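Local coordinates for protein globin II, extracellular (Lumbricus terrestris, PDB 1X9F) that probably carries oxygen reversibly on its haem, as one globin subunit of the giant extracellular haemoglobin (erythrocruorin) of the earthworm, at residues 1-5 / 128-133; 33-37 / 108-113. The contacts are given in a common frame with arbitrary orientation. Residue numbers count along the deposited sequence, not the author numbering.

Interaction 1 of 2, residues 1-5 / 128-133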
loop_
_atom_site.group_PDB
_atom_site.type_symbol
_atom_site.label_atom_id
_atom_site.label_comp_id
_atom_site.label_asym_id
_atom_site.label_seq_id
_atom_site.Cartn_x
_atom_site.Cartn_y
_atom_site.Cartn_z
ATOM N N LYS B 1 33.814 26.968 -34.157
ATOM C CA LYS B 1 33.088 25.793 -34.729
ATOM C C LYS B 1 31.584 25.841 -34.430
ATOM O O LYS B 1 30.783 25.211 -35.126
ATOM C CB LYS B 1 33.689 24.476 -34.211
ATOM C CG LYS B 1 35.152 24.217 -34.591
ATOM C CD LYS B 1 35.624 22.841 -34.105
ATOM C CE LYS B 1 37.151 22.698 -34.126
ATOM N NZ LYS B 1 37.712 22.806 -35.570
ATOM N N LYS B 2 31.223 26.596 -33.395
ATOM C CA LYS B 2 29.847 26.736 -32.928
ATOM C C LYS B 2 29.860 27.854 -31.884
ATOM O O LYS B 2 30.832 27.997 -31.145
ATOM C CB LYS B 2 29.371 25.421 -32.308
ATOM C CG LYS B 2 27.898 25.367 -31.961
ATOM C CD LYS B 2 27.541 24.038 -31.312
ATOM C CE LYS B 2 27.146 22.984 -32.361
ATOM N NZ LYS B 2 26.875 21.657 -31.685
ATOM N N GLN B 3 28.802 28.656 -31.838
ATOM C CA GLN B 3 28.738 29.761 -30.887
ATOM C C GLN B 3 27.851 29.396 -29.719
ATOM O O GLN B 3 26.952 28.573 -29.864
ATOM C CB GLN B 3 28.189 31.012 -31.565
ATOM C CG GLN B 3 29.157 31.686 -32.512
ATOM C CD GLN B 3 28.649 33.034 -32.971
ATOM O OE1 GLN B 3 27.764 33.114 -33.823
ATOM N NE2 GLN B 3 29.205 34.101 -32.406
ATOM N N CYS B 4 28.100 30.014 -28.564
ATOM C CA CYS B 4 27.272 29.780 -27.383
ATOM C C CYS B 4 25.924 30.465 -27.541
ATOM O O CYS B 4 25.660 31.505 -26.941
ATOM C CB CYS B 4 27.960 30.236 -26.093
ATOM S SG CYS B 4 27.109 29.637 -24.604
ATOM N N GLY B 5 25.077 29.871 -28.370
ATOM C CA GLY B 5 23.733 30.372 -28.580
ATOM C C GLY B 5 22.735 29.783 -27.604
ATOM O O GLY B 5 23.100 29.082 -26.651
ATOM N N GLU B 128 31.355 20.448 -28.724
ATOM C CA GLU B 128 31.329 21.708 -29.449
ATOM C C GLU B 128 30.507 22.766 -28.728
ATOM O O GLU B 128 30.875 23.942 -28.732
ATOM C CB GLU B 128 30.814 21.511 -30.874
ATOM C CG GLU B 128 31.865 21.003 -31.847
ATOM C CD GLU B 128 31.404 21.072 -33.290
ATOM O OE1 GLU B 128 30.373 20.445 -33.623
ATOM O OE2 GLU B 128 32.080 21.744 -34.097
ATOM N N ALA B 129 29.398 22.348 -28.119
ATOM C CA ALA B 129 28.536 23.251 -27.360
ATOM C C ALA B 129 29.219 23.690 -26.065
ATOM O O ALA B 129 29.157 24.870 -25.697
ATOM C CB ALA B 129 27.192 22.589 -27.069
ATOM N N TRP B 130 29.878 22.755 -25.382
ATOM C CA TRP B 130 30.647 23.086 -24.183
ATOM C C TRP B 130 31.810 24.015 -24.499
ATOM O O TRP B 130 31.977 25.046 -23.847
ATOM C CB TRP B 130 31.161 21.825 -23.491
ATOM C CG TRP B 130 30.175 21.207 -22.568
ATOM C CD1 TRP B 130 29.174 20.342 -22.903
ATOM C CD2 TRP B 130 30.087 21.397 -21.152
ATOM N NE1 TRP B 130 28.465 19.980 -21.782
ATOM C CE2 TRP B 130 29.005 20.609 -20.691
ATOM C CE3 TRP B 130 30.815 22.149 -20.218
ATOM C CZ2 TRP B 130 28.633 20.553 -19.341
ATOM C CZ3 TRP B 130 30.447 22.091 -18.880
ATOM C CH2 TRP B 130 29.364 21.298 -18.455
ATOM N N ASP B 131 32.603 23.652 -25.502
ATOM C CA ASP B 131 33.756 24.450 -25.895
ATOM C C ASP B 131 33.361 25.909 -26.136
ATOM O O ASP B 131 34.018 26.837 -25.648
ATOM C CB ASP B 131 34.397 23.854 -27.147
ATOM C CG ASP B 131 35.676 24.550 -27.530
ATOM O OD1 ASP B 131 36.629 24.537 -26.724
ATOM O OD2 ASP B 131 35.824 25.139 -28.620
ATOM N N ALA B 132 32.267 26.095 -26.869
ATOM C CA ALA B 132 31.784 27.417 -27.220
ATOM C C ALA B 132 31.338 28.206 -25.992
ATOM O O ALA B 132 31.640 29.393 -25.864
ATOM C CB ALA B 132 30.643 27.297 -28.210
ATOM N N CYS B 133 30.617 27.539 -25.093
ATOM C CA CYS B 133 30.068 28.188 -23.911
ATOM C C CYS B 133 31.111 28.446 -22.825
ATOM O O CYS B 133 31.026 29.458 -22.131
ATOM C CB CYS B 133 28.869 27.397 -23.377
ATOM S SG CYS B 133 27.381 27.625 -24.390
#
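This is the intrachain disulfide that characterises extracellular annelid globins: it fastens the extension ahead of helix A (6-20) to the last long helix, H (127-142). C4 SG and C133 SG lie 2.0 Å apart, and chi3 of 91° is close to the relaxed right-handed value, so the bridge looks unstrained. C4 takes a t rotamer and C133 an m rotamer, which bring their sulfurs together across a CA–CA separation of 4.7 Å. C4 also sits at the centre of an inverse gamma turn; G5 follows as the N-cap of helix 6-20, so the chain passes almost directly from the bridge into that helix. L79, from a loop, touches both cysteines.

Next to the bridge, A132 CB presses on the backbone of the extended residues, 3.0 Å from K2 O and 3.7 Å from C4 N; a turn further back, K2 CD rests 4.1 Å from A129 N. Further out are charges. K2 NZ is 4.2 Å from E128 OE1, too far for a salt bridge; its stronger partner is D126, just upstream of helix 127-142. E128 OE2 comes within 3.2 Å of K1 CB, but K1 is poorly ordered. On another side of the helix, W130 turns away from the extension and packs against V12 and W16 of helix 6-20.

With no hydrogen bond between the two segments, the covalent S–S bond is their one directional link, a chemistry well suited to a protein that works outside the cell.

Interaction 2 of 2, residues 33-37 / 108-113. With CMO (carbon monoxide), chain P; HEM (protoporphyrin IX containing Fe), chain O.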
loop_
_atom_site.group_PDB
_atom_site.type_symbol
_atom_site.label_atom_id
_atom_site.label_comp_id
_atom_site.label_asym_id
_atom_site.label_seq_id
_atom_site.Cartn_x
_atom_site.Cartn_y
_atom_site.Cartn_z
ATOM N N ILE B 33 39.110 18.244 -12.348
ATOM C CA ILE B 33 39.317 19.377 -13.257
ATOM C C ILE B 33 40.664 20.080 -13.030
ATOM O O ILE B 33 41.404 20.316 -13.996
ATOM C CB ILE B 33 38.123 20.377 -13.216
ATOM C CG1 ILE B 33 36.864 19.732 -13.816
ATOM C CG2 ILE B 33 38.467 21.652 -13.995
ATOM C CD1 ILE B 33 35.560 20.431 -13.420
ATOM N N TRP B 34 40.988 20.390 -11.772
ATOM C CA TRP B 34 42.271 21.032 -11.442
ATOM C C TRP B 34 43.503 20.174 -11.729
ATOM O O TRP B 34 44.522 20.695 -12.200
ATOM C CB TRP B 34 42.270 21.648 -10.025
ATOM C CG TRP B 34 41.584 22.955 -10.093
ATOM C CD1 TRP B 34 40.348 23.270 -9.609
ATOM C CD2 TRP B 34 42.045 24.106 -10.796
ATOM N NE1 TRP B 34 40.031 24.567 -9.936
ATOM C CE2 TRP B 34 41.059 25.099 -10.669
ATOM C CE3 TRP B 34 43.213 24.405 -11.516
ATOM C CZ2 TRP B 34 41.199 26.357 -11.234
ATOM C CZ3 TRP B 34 43.351 25.658 -12.074
ATOM C CH2 TRP B 34 42.354 26.620 -11.929
ATOM N N ARG B 35 43.404 18.871 -11.489
ATOM C CA ARG B 35 44.485 17.954 -11.852
ATOM C C ARG B 35 44.696 17.876 -13.352
ATOM O O ARG B 35 45.836 17.835 -13.819
ATOM C CB ARG B 35 44.217 16.560 -11.309
ATOM C CG ARG B 35 44.462 16.492 -9.835
ATOM C CD ARG B 35 43.900 15.269 -9.200
ATOM N NE ARG B 35 44.207 15.286 -7.779
ATOM C CZ ARG B 35 43.500 14.659 -6.850
ATOM N NH1 ARG B 35 42.424 13.953 -7.178
ATOM N NH2 ARG B 35 43.868 14.742 -5.579
ATOM N N ALA B 36 43.597 17.831 -14.102
ATOM C CA ALA B 36 43.678 17.827 -15.553
ATOM C C ALA B 36 44.298 19.135 -16.045
ATOM O O ALA B 36 45.091 19.124 -16.986
ATOM C CB ALA B 36 42.309 17.599 -16.167
ATOM N N THR B 37 43.948 20.251 -15.403
ATOM C CA THR B 37 44.545 21.548 -15.733
ATOM C C THR B 37 46.054 21.509 -15.501
ATOM O O THR B 37 46.831 21.830 -16.404
ATOM C CB THR B 37 43.906 22.685 -14.894
ATOM O OG1 THR B 37 42.497 22.745 -15.153
ATOM C CG2 THR B 37 44.405 24.056 -15.360
ATOM N N ALA B 108 43.925 25.634 -20.995
ATOM C CA ALA B 108 44.053 24.303 -20.398
ATOM C C ALA B 108 42.860 23.974 -19.501
ATOM O O ALA B 108 42.359 22.846 -19.504
ATOM C CB ALA B 108 45.348 24.191 -19.625
ATOM N N PHE B 109 42.413 24.973 -18.746
ATOM C CA PHE B 109 41.268 24.820 -17.872
ATOM C C PHE B 109 40.057 24.374 -18.673
ATOM O O PHE B 109 39.376 23.416 -18.297
ATOM C CB PHE B 109 40.973 26.131 -17.150
ATOM C CG PHE B 109 40.016 25.984 -16.010
ATOM C CD1 PHE B 109 38.737 26.512 -16.085
ATOM C CD2 PHE B 109 40.394 25.311 -14.855
ATOM C CE1 PHE B 109 37.851 26.376 -15.023
ATOM C CE2 PHE B 109 39.515 25.169 -13.796
ATOM C CZ PHE B 109 38.241 25.700 -13.878
ATOM N N LYS B 110 39.803 25.058 -19.783
ATOM C CA LYS B 110 38.690 24.714 -20.649
ATOM C C LYS B 110 38.781 23.268 -21.135
ATOM O O LYS B 110 37.778 22.551 -21.142
ATOM C CB LYS B 110 38.631 25.666 -21.839
ATOM C CG LYS B 110 37.518 25.347 -22.816
ATOM C CD LYS B 110 37.447 26.365 -23.928
ATOM C CE LYS B 110 38.518 26.105 -24.981
ATOM N NZ LYS B 110 38.122 26.737 -26.273
ATOM N N THR B 111 39.979 22.850 -21.541
ATOM C CA THR B 111 40.207 21.486 -22.012
ATOM C C THR B 111 39.904 20.504 -20.897
ATOM O O THR B 111 39.300 19.455 -21.124
ATOM C CB THR B 111 41.668 21.332 -22.471
ATOM O OG1 THR B 111 41.914 22.225 -23.566
ATOM C CG2 THR B 111 41.918 19.955 -23.084
ATOM N N ALA B 112 40.333 20.865 -19.693
ATOM C CA ALA B 112 40.157 20.033 -18.520
ATOM C C ALA B 112 38.677 19.870 -18.175
ATOM O O ALA B 112 38.212 18.743 -17.983
ATOM C CB ALA B 112 40.933 20.607 -17.346
ATOM N N ILE B 113 37.944 20.987 -18.102
ATOM C CA ILE B 113 36.496 20.937 -17.883
ATOM C C ILE B 113 35.845 19.977 -18.871
ATOM O O ILE B 113 35.101 19.079 -18.467
ATOM C CB ILE B 113 35.841 22.325 -18.023
ATOM C CG1 ILE B 113 36.268 23.260 -16.891
ATOM C CG2 ILE B 113 34.313 22.206 -18.025
ATOM C CD1 ILE B 113 35.856 24.705 -17.143
HETATM C C CMO P . 40.285 29.364 -10.261
HETATM O O CMO P . 41.026 28.430 -9.857
HETATM C CHA HEM O . 40.142 32.383 -7.555
HETATM C CHB HEM O . 36.603 31.384 -10.769
HETATM C CHC HEM O . 39.954 30.194 -14.128
HETATM C CHD HEM O . 43.505 31.433 -10.984
HETATM C C1A HEM O . 38.817 32.123 -8.139
HETATM C C2A HEM O . 37.671 32.285 -7.365
HETATM C C3A HEM O . 36.569 31.989 -8.281
HETATM C C4A HEM O . 37.303 31.705 -9.532
HETATM C CMA HEM O . 35.085 31.983 -8.013
HETATM C CAA HEM O . 37.564 32.618 -5.899
HETATM C CBA HEM O . 37.400 34.098 -5.618
HETATM C CGA HEM O . 37.421 34.233 -4.113
HETATM O O1A HEM O . 36.392 33.938 -3.462
HETATM O O2A HEM O . 38.475 34.628 -3.573
HETATM C C1B HEM O . 37.246 30.948 -12.005
HETATM C C2B HEM O . 36.478 30.529 -13.070
HETATM C C3B HEM O . 37.431 30.220 -13.983
HETATM C C4B HEM O . 38.682 30.446 -13.454
HETATM C CMB HEM O . 34.979 30.439 -13.196
HETATM C CAB HEM O . 37.066 29.753 -15.176
HETATM C CBB HEM O . 36.599 29.329 -16.334
HETATM C C1C HEM O . 41.269 30.394 -13.508
HETATM C C2C HEM O . 42.414 30.060 -14.204
HETATM C C3C HEM O . 43.413 30.410 -13.326
HETATM C C4C HEM O . 42.800 30.911 -12.175
HETATM C CMC HEM O . 42.485 29.481 -15.597
HETATM C CAC HEM O . 44.867 30.257 -13.600
HETATM C CBC HEM O . 45.343 29.045 -13.924
HETATM C C1D HEM O . 42.872 31.837 -9.710
HETATM C C2D HEM O . 43.636 32.157 -8.589
HETATM C C3D HEM O . 42.726 32.426 -7.592
HETATM C C4D HEM O . 41.423 32.232 -8.256
HETATM C CMD HEM O . 45.142 32.202 -8.491
HETATM C CAD HEM O . 42.992 32.854 -6.171
HETATM C CBD HEM O . 43.482 31.690 -5.326
HETATM C CGD HEM O . 43.658 32.214 -3.923
HETATM O O1D HEM O . 42.660 32.630 -3.294
HETATM O O2D HEM O . 44.805 32.219 -3.439
HETATM N NA HEM O . 38.649 31.824 -9.466
HETATM N NB HEM O . 38.589 30.920 -12.190
HETATM N NC HEM O . 41.447 30.943 -12.276
HETATM N ND HEM O . 41.524 31.859 -9.548
HETATM FE FE HEM O . 40.054 31.459 -10.890
#
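F109 places CE2 over one face of the W34 indole, 3.3 Å from W34 CZ2. The two rings meet obliquely: the six-membered ring of W34 and the ring of F109 have centroids 4.7 Å apart and planes at 41°. HEM CHC lies over one face of the F109 ring, and the nearest approach is F109 CE1 to CBB of HEM, 3.5 Å. W34 starts from the side of its helix facing away from 108-113, yet the indole swings back to lie beside the bound carbon monoxide, in the distal pocket it lines with F48, H64 and V68. F48 packs edge-to-face on the indole.

Behind these aromatics, helices B (23-40) and G (103-121) make the close crossing familiar from the globin fold. The two segment axes approach to 8.1 Å, with an angle of 132° between their N-to-C directions. Small residues allow this: A36 CB is 3.5 Å from A112 CB, and A112 CB also lies 3.4 Å from I33 O. The CA atoms of A36 and A112, like those of T37 and F109, are 5.1 Å apart.

T37 spends its hydroxyl within its own helix, OG1 donating to I33 O at 2.9 Å. Held that way, T37 OG1 packs 3.4 Å from A112 CB and 3.3 Å from F109 CD2. Next to it, I33 CG2 reaches F109 CE2 at 3.7 Å and I113 CG1 at 4.0 Å. Helix E (59-77) closes over this group, with L69 on I33, V68 on F109 and L72 on I113.

Overall arrangement
From the N terminus, the extension 1-5 is the first partner of interaction 1, and its loop closes only at 128-133, 123 residues on, taking in nearly the whole globin fold. Interaction 2 is nested inside: 33-37 on helix 23-40 meets 108-113 on helix 103-121, closing a smaller loop that includes helices 59-77 and 82-96. The contact centres are about 17 Å apart, one toward the outside of the chain, the other deep beside the haem. They join through the consecutive helices 103-121 and 127-142, where D131 OD1 forms a 2.7 Å salt bridge with K110 NZ and W130 CZ3 packs 4.0 Å from I113 CG2.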